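Local coordinates for protein glia-derived nexin (Homo sapiens, PDB 4DY0) that inhibits the serine proteases thrombin, trypsin and urokinase as a secreted serpin, binds heparin and promotes neurite extension by blocking thrombin, at residues S176-E181 and P199-L204; S205-G210 and V270-P275; L274-A279 and V328-T333. All coordinates share one frame; numbering follows the deposited sequence.

Contact 1 (S176-E181 and P199-L204)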
loop_
_atom_site.group_PDB
_atom_site.type_symbol
_atom_site.label_atom_id
_atom_site.label_comp_id
_atom_site.label_asym_id
_atom_site.label_seq_id
_atom_site.Cartn_x
_atom_site.Cartn_y
_atom_site.Cartn_z
ATOM N N SER A 176 18.947 2.142 -12.820
ATOM C CA SER A 176 20.374 2.001 -12.574
ATOM C C SER A 176 20.630 0.914 -11.531
ATOM O O SER A 176 20.367 1.100 -10.345
ATOM C CB SER A 176 20.974 3.330 -12.121
ATOM O OG SER A 176 22.368 3.193 -11.924
ATOM N N ARG A 177 21.144 -0.223 -11.983
ATOM C CA ARG A 177 21.311 -1.389 -11.127
ATOM C C ARG A 177 22.328 -1.161 -10.020
ATOM O O ARG A 177 23.171 -0.272 -10.111
ATOM C CB ARG A 177 21.752 -2.594 -11.957
ATOM C CG ARG A 177 23.204 -2.533 -12.420
ATOM C CD ARG A 177 23.515 -3.672 -13.383
ATOM N NE ARG A 177 24.848 -3.564 -13.971
ATOM C CZ ARG A 177 25.269 -4.290 -15.003
ATOM N NH1 ARG A 177 24.460 -5.176 -15.570
ATOM N NH2 ARG A 177 26.498 -4.128 -15.475
ATOM N N PHE A 178 22.231 -1.973 -8.972
ATOM C CA PHE A 178 23.290 -2.075 -7.978
ATOM C C PHE A 178 24.160 -3.270 -8.339
ATOM O O PHE A 178 23.679 -4.234 -8.934
ATOM C CB PHE A 178 22.708 -2.295 -6.584
ATOM C CG PHE A 178 21.946 -1.121 -6.045
ATOM C CD1 PHE A 178 20.615 -0.931 -6.379
ATOM C CD2 PHE A 178 22.554 -0.221 -5.182
ATOM C CE1 PHE A 178 19.910 0.141 -5.881
ATOM C CE2 PHE A 178 21.853 0.856 -4.676
ATOM C CZ PHE A 178 20.531 1.039 -5.026
ATOM N N GLN A 179 25.436 -3.210 -7.979
ATOM C CA GLN A 179 26.341 -4.315 -8.253
ATOM C C GLN A 179 26.619 -5.136 -7.003
ATOM O O GLN A 179 27.001 -4.589 -5.967
ATOM C CB GLN A 179 27.638 -3.807 -8.882
ATOM C CG GLN A 179 27.457 -3.371 -10.327
ATOM C CD GLN A 179 28.745 -2.918 -10.971
ATOM O OE1 GLN A 179 29.477 -2.100 -10.415
ATOM N NE2 GLN A 179 29.028 -3.443 -12.159
ATOM N N PRO A 180 26.431 -6.459 -7.106
ATOM C CA PRO A 180 26.543 -7.417 -6.006
ATOM C C PRO A 180 27.880 -7.338 -5.271
ATOM O O PRO A 180 27.930 -7.557 -4.060
ATOM C CB PRO A 180 26.406 -8.772 -6.708
ATOM C CG PRO A 180 25.653 -8.479 -7.953
ATOM C CD PRO A 180 26.112 -7.121 -8.382
ATOM N N GLU A 181 28.951 -7.039 -5.999
ATOM C CA GLU A 181 30.272 -6.900 -5.391
ATOM C C GLU A 181 30.276 -5.753 -4.385
ATOM O O GLU A 181 31.089 -5.730 -3.464
ATOM C CB GLU A 181 31.344 -6.656 -6.459
ATOM C CG GLU A 181 31.438 -7.745 -7.517
ATOM C CD GLU A 181 30.331 -7.659 -8.554
ATOM O OE1 GLU A 181 30.016 -8.695 -9.176
ATOM O OE2 GLU A 181 29.775 -6.557 -8.744
ATOM N N PRO A 199 22.566 -6.576 5.140
ATOM C CA PRO A 199 23.114 -6.469 3.792
ATOM C C PRO A 199 22.634 -5.168 3.171
ATOM O O PRO A 199 21.434 -4.877 3.196
ATOM C CB PRO A 199 22.482 -7.655 3.050
ATOM C CG PRO A 199 21.822 -8.503 4.095
ATOM C CD PRO A 199 21.527 -7.613 5.246
ATOM N N MET A 200 23.550 -4.378 2.626
ATOM C CA MET A 200 23.145 -3.130 1.998
ATOM C C MET A 200 23.694 -2.942 0.590
ATOM O O MET A 200 24.875 -3.173 0.332
ATOM C CB MET A 200 23.510 -1.938 2.878
ATOM C CG MET A 200 22.743 -1.904 4.183
ATOM S SD MET A 200 22.863 -0.306 4.983
ATOM C CE MET A 200 22.127 -0.668 6.580
ATOM N N LEU A 201 22.812 -2.528 -0.313
ATOM C CA LEU A 201 23.191 -2.168 -1.668
ATOM C C LEU A 201 23.932 -0.841 -1.638
ATOM O O LEU A 201 23.628 0.027 -0.814
ATOM C CB LEU A 201 21.941 -2.017 -2.534
ATOM C CG LEU A 201 20.849 -3.078 -2.370
ATOM C CD1 LEU A 201 19.546 -2.614 -3.006
ATOM C CD2 LEU A 201 21.288 -4.415 -2.945
ATOM N N ALA A 202 24.898 -0.683 -2.538
ATOM C CA ALA A 202 25.634 0.574 -2.655
ATOM C C ALA A 202 25.994 0.869 -4.099
ATOM O O ALA A 202 26.426 -0.015 -4.832
ATOM C CB ALA A 202 26.891 0.538 -1.807
ATOM N N GLN A 203 25.812 2.118 -4.503
ATOM C CA GLN A 203 26.280 2.567 -5.801
ATOM C C GLN A 203 26.461 4.078 -5.803
ATOM O O GLN A 203 25.755 4.804 -5.100
ATOM C CB GLN A 203 25.304 2.156 -6.902
ATOM C CG GLN A 203 24.132 3.102 -7.070
ATOM C CD GLN A 203 23.260 2.734 -8.247
ATOM O OE1 GLN A 203 23.414 3.280 -9.340
ATOM N NE2 GLN A 203 22.346 1.792 -8.037
ATOM N N LEU A 204 27.423 4.542 -6.589
ATOM C CA LEU A 204 27.648 5.960 -6.780
ATOM C C LEU A 204 27.069 6.312 -8.139
ATOM O O LEU A 204 27.498 5.775 -9.160
ATOM C CB LEU A 204 29.145 6.262 -6.758
ATOM C CG LEU A 204 29.596 7.665 -6.348
ATOM C CD1 LEU A 204 31.064 7.876 -6.710
ATOM C CD2 LEU A 204 28.725 8.735 -6.986
HETATM O O HOH W 1 25.321 -3.053 -4.241
HETATM O O HOH W 2 27.025 -0.947 -7.395
#
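Phe178 is held between Leu201 and Gln203, one on each face of its ring. Leu201 CB lies over one face, displaced toward the rim and 3.3 Å from Phe178 CD2, a CH-pi contact. On the opposite face Gln203 NE2 sits above the ring centre, 3.3 Å from the Phe178 plane and almost equally far from all six carbons. The amide stands perpendicular to the ring, so it meets Phe178 through its nitrogen and not flat on. Gln203 reaches this place with CG between its backbone N and carbonyl carbon (chi1 83°) and an extended chain beyond. Both ends of its amide are then gripped by one residue, which should fix the amide's rotation: NE2 donates to Ser176 O at 3.1 Å, almost straight at 173° but from above the carbonyl plane, while Ser176 OG donates to Gln203 OE1 at 2.8 Å, in plane and on a lone pair.

In serpin terms the loop 176-181 carries the chain from strand 162-170 of central sheet A to strand 184-189, and here it passes over the long strand 195-213. Trp174 adds an edge-to-face ring contact to Phe178.

The looser side is at Gln179, an exposed residue whose backbone is joined to that of Ala202 through two waters, with no direct bond between the two residues. One molecule takes the N-H of Gln179 at 2.8 Å and donates to Ala202 O; a second accepts from Ala202 N at 2.9 Å and donates to Gln179 O.

Contact 2 (S205-G210 and V270-P275)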
loop_
_atom_site.group_PDB
_atom_site.type_symbol
_atom_site.label_atom_id
_atom_site.label_comp_id
_atom_site.label_asym_id
_atom_site.label_seq_id
_atom_site.Cartn_x
_atom_site.Cartn_y
_atom_site.Cartn_z
ATOM N N SER A 205 26.085 7.201 -8.153
ATOM C CA SER A 205 25.371 7.507 -9.383
ATOM C C SER A 205 24.550 8.783 -9.216
ATOM O O SER A 205 24.517 9.364 -8.132
ATOM C CB SER A 205 24.473 6.328 -9.765
ATOM O OG SER A 205 23.774 6.573 -10.968
ATOM N N VAL A 206 23.896 9.219 -10.289
ATOM C CA VAL A 206 23.077 10.424 -10.244
ATOM C C VAL A 206 21.635 10.080 -9.883
ATOM O O VAL A 206 20.999 9.255 -10.535
ATOM C CB VAL A 206 23.108 11.198 -11.589
ATOM C CG1 VAL A 206 22.295 12.484 -11.490
ATOM C CG2 VAL A 206 24.545 11.510 -11.999
ATOM N N PHE A 207 21.129 10.709 -8.830
ATOM C CA PHE A 207 19.751 10.514 -8.400
ATOM C C PHE A 207 19.155 11.851 -7.998
ATOM O O PHE A 207 19.859 12.727 -7.488
ATOM C CB PHE A 207 19.681 9.566 -7.199
ATOM C CG PHE A 207 20.006 8.136 -7.525
ATOM C CD1 PHE A 207 19.093 7.340 -8.193
ATOM C CD2 PHE A 207 21.221 7.588 -7.147
ATOM C CE1 PHE A 207 19.387 6.021 -8.492
ATOM C CE2 PHE A 207 21.522 6.271 -7.438
ATOM C CZ PHE A 207 20.603 5.484 -8.110
ATOM N N ARG A 208 17.857 12.008 -8.226
ATOM C CA ARG A 208 17.148 13.176 -7.735
ATOM C C ARG A 208 17.001 13.069 -6.222
ATOM O O ARG A 208 16.557 12.046 -5.700
ATOM C CB ARG A 208 15.782 13.298 -8.413
ATOM C CG ARG A 208 15.859 13.870 -9.826
ATOM C CD ARG A 208 14.655 13.476 -10.675
ATOM N NE ARG A 208 13.388 13.820 -10.036
ATOM C CZ ARG A 208 12.804 15.010 -10.126
ATOM N NH1 ARG A 208 11.651 15.230 -9.509
ATOM N NH2 ARG A 208 13.374 15.980 -10.831
ATOM N N CYS A 209 17.402 14.112 -5.510
ATOM C CA CYS A 209 17.237 14.115 -4.066
ATOM C C CYS A 209 17.236 15.514 -3.495
ATOM O O CYS A 209 17.499 16.486 -4.198
ATOM C CB CYS A 209 18.309 13.263 -3.385
ATOM S SG CYS A 209 19.986 13.639 -3.889
ATOM N N GLY A 210 16.854 15.564 -2.237
ATOM C CA GLY A 210 16.628 16.735 -1.433
ATOM C C GLY A 210 16.458 16.653 0.070
ATOM O O GLY A 210 16.572 15.653 0.646
ATOM N N VAL A 270 25.463 10.996 -6.095
ATOM C CA VAL A 270 25.327 10.574 -4.701
ATOM C C VAL A 270 25.773 9.136 -4.459
ATOM O O VAL A 270 25.514 8.255 -5.275
ATOM C CB VAL A 270 23.865 10.663 -4.230
ATOM C CG1 VAL A 270 23.808 10.737 -2.714
ATOM C CG2 VAL A 270 23.171 11.859 -4.852
ATOM N N GLN A 271 26.440 8.909 -3.328
ATOM C CA GLN A 271 26.697 7.554 -2.852
ATOM C C GLN A 271 25.477 7.043 -2.095
ATOM O O GLN A 271 25.210 7.474 -0.972
ATOM C CB GLN A 271 27.927 7.515 -1.944
ATOM C CG GLN A 271 29.189 6.983 -2.614
ATOM C CD GLN A 271 29.153 5.478 -2.824
ATOM O OE1 GLN A 271 30.053 4.907 -3.438
ATOM N NE2 GLN A 271 28.113 4.829 -2.311
ATOM N N VAL A 272 24.732 6.135 -2.716
ATOM C CA VAL A 272 23.530 5.582 -2.104
ATOM C C VAL A 272 23.839 4.276 -1.392
ATOM O O VAL A 272 24.506 3.403 -1.941
ATOM C CB VAL A 272 22.424 5.322 -3.144
ATOM C CG1 VAL A 272 21.178 4.774 -2.463
ATOM C CG2 VAL A 272 22.101 6.601 -3.908
ATOM N N ILE A 273 23.361 4.152 -0.162
ATOM C CA ILE A 273 23.534 2.925 0.601
ATOM C C ILE A 273 22.196 2.545 1.230
ATOM O O ILE A 273 21.624 3.302 2.016
ATOM C CB ILE A 273 24.661 3.067 1.632
ATOM C CG1 ILE A 273 25.995 3.247 0.898
ATOM C CG2 ILE A 273 24.719 1.856 2.559
ATOM C CD1 ILE A 273 27.205 2.964 1.744
ATOM N N LEU A 274 21.706 1.369 0.854
ATOM C CA LEU A 274 20.305 1.003 1.033
ATOM C C LEU A 274 20.215 -0.462 1.449
ATOM O O LEU A 274 20.859 -1.315 0.842
ATOM C CB LEU A 274 19.588 1.184 -0.307
ATOM C CG LEU A 274 18.080 1.392 -0.404
ATOM C CD1 LEU A 274 17.614 0.961 -1.778
ATOM C CD2 LEU A 274 17.343 0.617 0.662
ATOM N N PRO A 275 19.427 -0.768 2.490
ATOM C CA PRO A 275 19.281 -2.168 2.854
ATOM C C PRO A 275 18.749 -3.000 1.696
ATOM O O PRO A 275 17.803 -2.595 1.011
ATOM C CB PRO A 275 18.245 -2.127 3.977
ATOM C CG PRO A 275 18.441 -0.798 4.597
ATOM C CD PRO A 275 18.751 0.121 3.448
#
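Phe207 and Val272 meet at about a right angle, with Val272 CG2 lying 3.5 Å from Phe207 CD2 and 3.6 Å from Phe207 CE2. The methyl comes to the ring obliquely, against CD2 and CE2. Phe207 CG is anti to its carbonyl carbon (chi1 -70°), which starts the ring off beside its backbone N. Val272 has CG1 anti to the backbone N, leaving CG2 as the branch that makes the contact.

Two residues further along, Cys209 takes another conformation: SG lies between the backbone N and the carbonyl carbon (chi1 51°), where it meets Val270 CG2 at 3.8 Å. Val270 holds its methyls as Val272 does, CG2 anti to the carbonyl carbon, so the same branch is used at both positions.

The two long strands 195-213 and 266-284 stay paired here while turning sharply, at the place where strand 195-213 continues from serpin sheet C into sheet B. The axes of 205-210 and 270-275 are 82° apart, with a closest approach of 6.3 Å, and a single antiparallel hydrogen-bonded pair joins these segments. Ser205 N donates to Val270 O at 3.1 Å and Val270 N returns the bond to Ser205 O at 2.8 Å. Backbone bonds continue on both sides of Ser205, from Gln203 to Val272 and from Phe207 to Lys268, so the large angle is consistent with strong bending of a pair that remains bonded throughout.

Ile223 of strand 219-226 touches Phe207, Cys209 and Val272, and Phe352 touches Val270. The CB of Arg208 points away from strand 270-275, and its NE makes a salt bridge with Glu224.

Contact 3 (L274-A279 and V328-T333)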
loop_
_atom_site.group_PDB
_atom_site.type_symbol
_atom_site.label_atom_id
_atom_site.label_comp_id
_atom_site.label_asym_id
_atom_site.label_seq_id
_atom_site.Cartn_x
_atom_site.Cartn_y
_atom_site.Cartn_z
ATOM N N LEU A 274 21.706 1.369 0.854
ATOM C CA LEU A 274 20.305 1.003 1.033
ATOM C C LEU A 274 20.215 -0.462 1.449
ATOM O O LEU A 274 20.859 -1.315 0.842
ATOM C CB LEU A 274 19.588 1.184 -0.307
ATOM C CG LEU A 274 18.080 1.392 -0.404
ATOM C CD1 LEU A 274 17.614 0.961 -1.778
ATOM C CD2 LEU A 274 17.343 0.617 0.662
ATOM N N PRO A 275 19.427 -0.768 2.490
ATOM C CA PRO A 275 19.281 -2.168 2.854
ATOM C C PRO A 275 18.749 -3.000 1.696
ATOM O O PRO A 275 17.803 -2.595 1.011
ATOM C CB PRO A 275 18.245 -2.127 3.977
ATOM C CG PRO A 275 18.441 -0.798 4.597
ATOM C CD PRO A 275 18.751 0.121 3.448
ATOM N N LYS A 276 19.376 -4.144 1.464
ATOM C CA LYS A 276 18.823 -5.139 0.565
ATOM C C LYS A 276 17.914 -6.018 1.417
ATOM O O LYS A 276 18.380 -6.688 2.335
ATOM C CB LYS A 276 19.947 -5.963 -0.065
ATOM C CG LYS A 276 19.552 -7.389 -0.418
ATOM C CD LYS A 276 20.415 -7.952 -1.538
ATOM C CE LYS A 276 20.099 -9.419 -1.765
ATOM N NZ LYS A 276 19.864 -9.702 -3.203
ATOM N N PHE A 277 16.615 -5.997 1.139
ATOM C CA PHE A 277 15.668 -6.684 2.009
ATOM C C PHE A 277 14.301 -6.840 1.360
ATOM O O PHE A 277 14.045 -6.321 0.275
ATOM C CB PHE A 277 15.499 -5.906 3.314
ATOM C CG PHE A 277 14.605 -4.703 3.183
ATOM C CD1 PHE A 277 15.001 -3.605 2.428
ATOM C CD2 PHE A 277 13.365 -4.672 3.809
ATOM C CE1 PHE A 277 14.178 -2.495 2.301
ATOM C CE2 PHE A 277 12.532 -3.568 3.687
ATOM C CZ PHE A 277 12.939 -2.478 2.930
ATOM N N THR A 278 13.423 -7.558 2.052
ATOM C CA THR A 278 12.048 -7.717 1.630
ATOM C C THR A 278 11.133 -7.102 2.679
ATOM O O THR A 278 11.176 -7.477 3.850
ATOM C CB THR A 278 11.687 -9.200 1.464
ATOM O OG1 THR A 278 12.595 -9.815 0.540
ATOM C CG2 THR A 278 10.264 -9.348 0.962
ATOM N N ALA A 279 10.319 -6.145 2.249
ATOM C CA ALA A 279 9.356 -5.490 3.118
ATOM C C ALA A 279 7.990 -6.133 2.942
ATOM O O ALA A 279 7.446 -6.146 1.842
ATOM C CB ALA A 279 9.281 -4.006 2.792
ATOM N N VAL A 328 13.549 -5.449 -2.260
ATOM C CA VAL A 328 14.544 -4.487 -2.691
ATOM C C VAL A 328 15.868 -5.209 -2.908
ATOM O O VAL A 328 16.463 -5.719 -1.959
ATOM C CB VAL A 328 14.708 -3.365 -1.654
ATOM C CG1 VAL A 328 15.788 -2.395 -2.086
ATOM C CG2 VAL A 328 13.383 -2.642 -1.466
ATOM N N SER A 329 16.317 -5.261 -4.160
ATOM C CA SER A 329 17.514 -6.022 -4.514
ATOM C C SER A 329 18.422 -5.268 -5.485
ATOM O O SER A 329 18.176 -4.101 -5.796
ATOM C CB SER A 329 17.117 -7.371 -5.114
ATOM O OG SER A 329 18.227 -8.246 -5.191
ATOM N N GLU A 330 19.464 -5.948 -5.963
ATOM C CA GLU A 330 20.440 -5.359 -6.881
ATOM C C GLU A 330 19.885 -5.160 -8.291
ATOM O O GLU A 330 20.213 -4.182 -8.967
ATOM C CB GLU A 330 21.697 -6.237 -6.975
ATOM C CG GLU A 330 22.610 -6.208 -5.759
ATOM C CD GLU A 330 22.312 -7.312 -4.760
ATOM O OE1 GLU A 330 21.234 -7.936 -4.853
ATOM O OE2 GLU A 330 23.161 -7.552 -3.876
ATOM N N ASP A 331 19.048 -6.098 -8.724
ATOM C CA ASP A 331 18.663 -6.227 -10.134
ATOM C C ASP A 331 18.159 -4.943 -10.797
ATOM O O ASP A 331 17.244 -4.281 -10.301
ATOM C CB ASP A 331 17.636 -7.353 -10.304
ATOM C CG ASP A 331 18.058 -8.644 -9.610
ATOM O OD1 ASP A 331 17.921 -9.722 -10.225
ATOM O OD2 ASP A 331 18.523 -8.585 -8.452
ATOM N N GLY A 332 18.761 -4.611 -11.934
ATOM C CA GLY A 332 18.367 -3.450 -12.726
ATOM C C GLY A 332 18.909 -3.537 -14.144
ATOM O O GLY A 332 19.180 -4.626 -14.642
ATOM N N THR A 333 19.075 -2.387 -14.790
ATOM C CA THR A 333 19.586 -2.337 -16.158
ATOM C C THR A 333 21.083 -2.033 -16.213
ATOM O O THR A 333 21.624 -1.365 -15.332
ATOM C CB THR A 333 18.827 -1.297 -17.001
ATOM O OG1 THR A 333 17.546 -1.825 -17.364
ATOM C CG2 THR A 333 19.608 -0.965 -18.265
#
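Lys276 passes Val328 O and ends at Ser329 and Glu330, crossing the Glu330 side chain at about a right angle. Its CB lies 4.0 Å from Val328 O, and CG, anti to the backbone N, passes the same oxygen at 3.8 Å. At CD the surroundings change to carboxylate, with Glu330 OE1 3.4 Å away and OE2 only slightly farther. CE continues past OE1, and a bend at chi4 (131°) sets the ammonium, where NZ finds two acceptors: Glu330 OE1 at 2.8 Å, in a salt bridge through the syn lone pair of that oxygen, and Ser329 OG at 3.0 Å. The other carboxylate oxygen, OE2, is hydrogen-bonded to Thr183 OG1, so Glu330 is held at both oxygens. An alanine in place of Lys276 would probably leave Glu330 OE1 without its charged mate and Ser329 OG without this donor.

Beyond the polar end the backbones join as one antiparallel hydrogen-bonded pair. Val328 N donates to Phe277 O at 2.7 Å, nearly straight at 167°, whereas the return bond from Phe277 N to Val328 O is 3.1 Å and more bent. Val328 divides its methyls between two neighbours: CG1 packs 3.8 Å from Leu274 CD1, and CG2 approaches Phe277 CE1 obliquely.

Val328 closes strand 319-328, and the residues beyond lead, after a stretch that is not modelled from 334 to 345, to the predicted reactive bond at Arg346. Ser329 O and Asp331 are also tied to Trp174. Counted back from that bond, the position is consistent with the chain entering the proximal hinge of the serpin reactive-centre loop at Gly332, beside the breach of sheet A.

Overall arrangement
Contact 2 is the buried one, an apolar cluster with one backbone pair, whereas contacts 1 and 3 are partly buried and combine apolar packing with polar side-chain bonds. Contact 1 relies on a neutral amide and bridging waters; contact 3 adds a salt bridge to a backbone pair like that of contact 2. Strand 195-213 serves contacts 1 and 2, and strand 266-284 serves contacts 2 and 3, which share Leu274 and Pro275. A probable hydrogen bond from Leu201 N to Leu274 O, 2.6 Å, therefore ties contact 1 to both others. Contacts 1 and 3, with centres about 8 Å apart, are also joined by Lys276 N to Pro199 O at 2.8 Å, again probable.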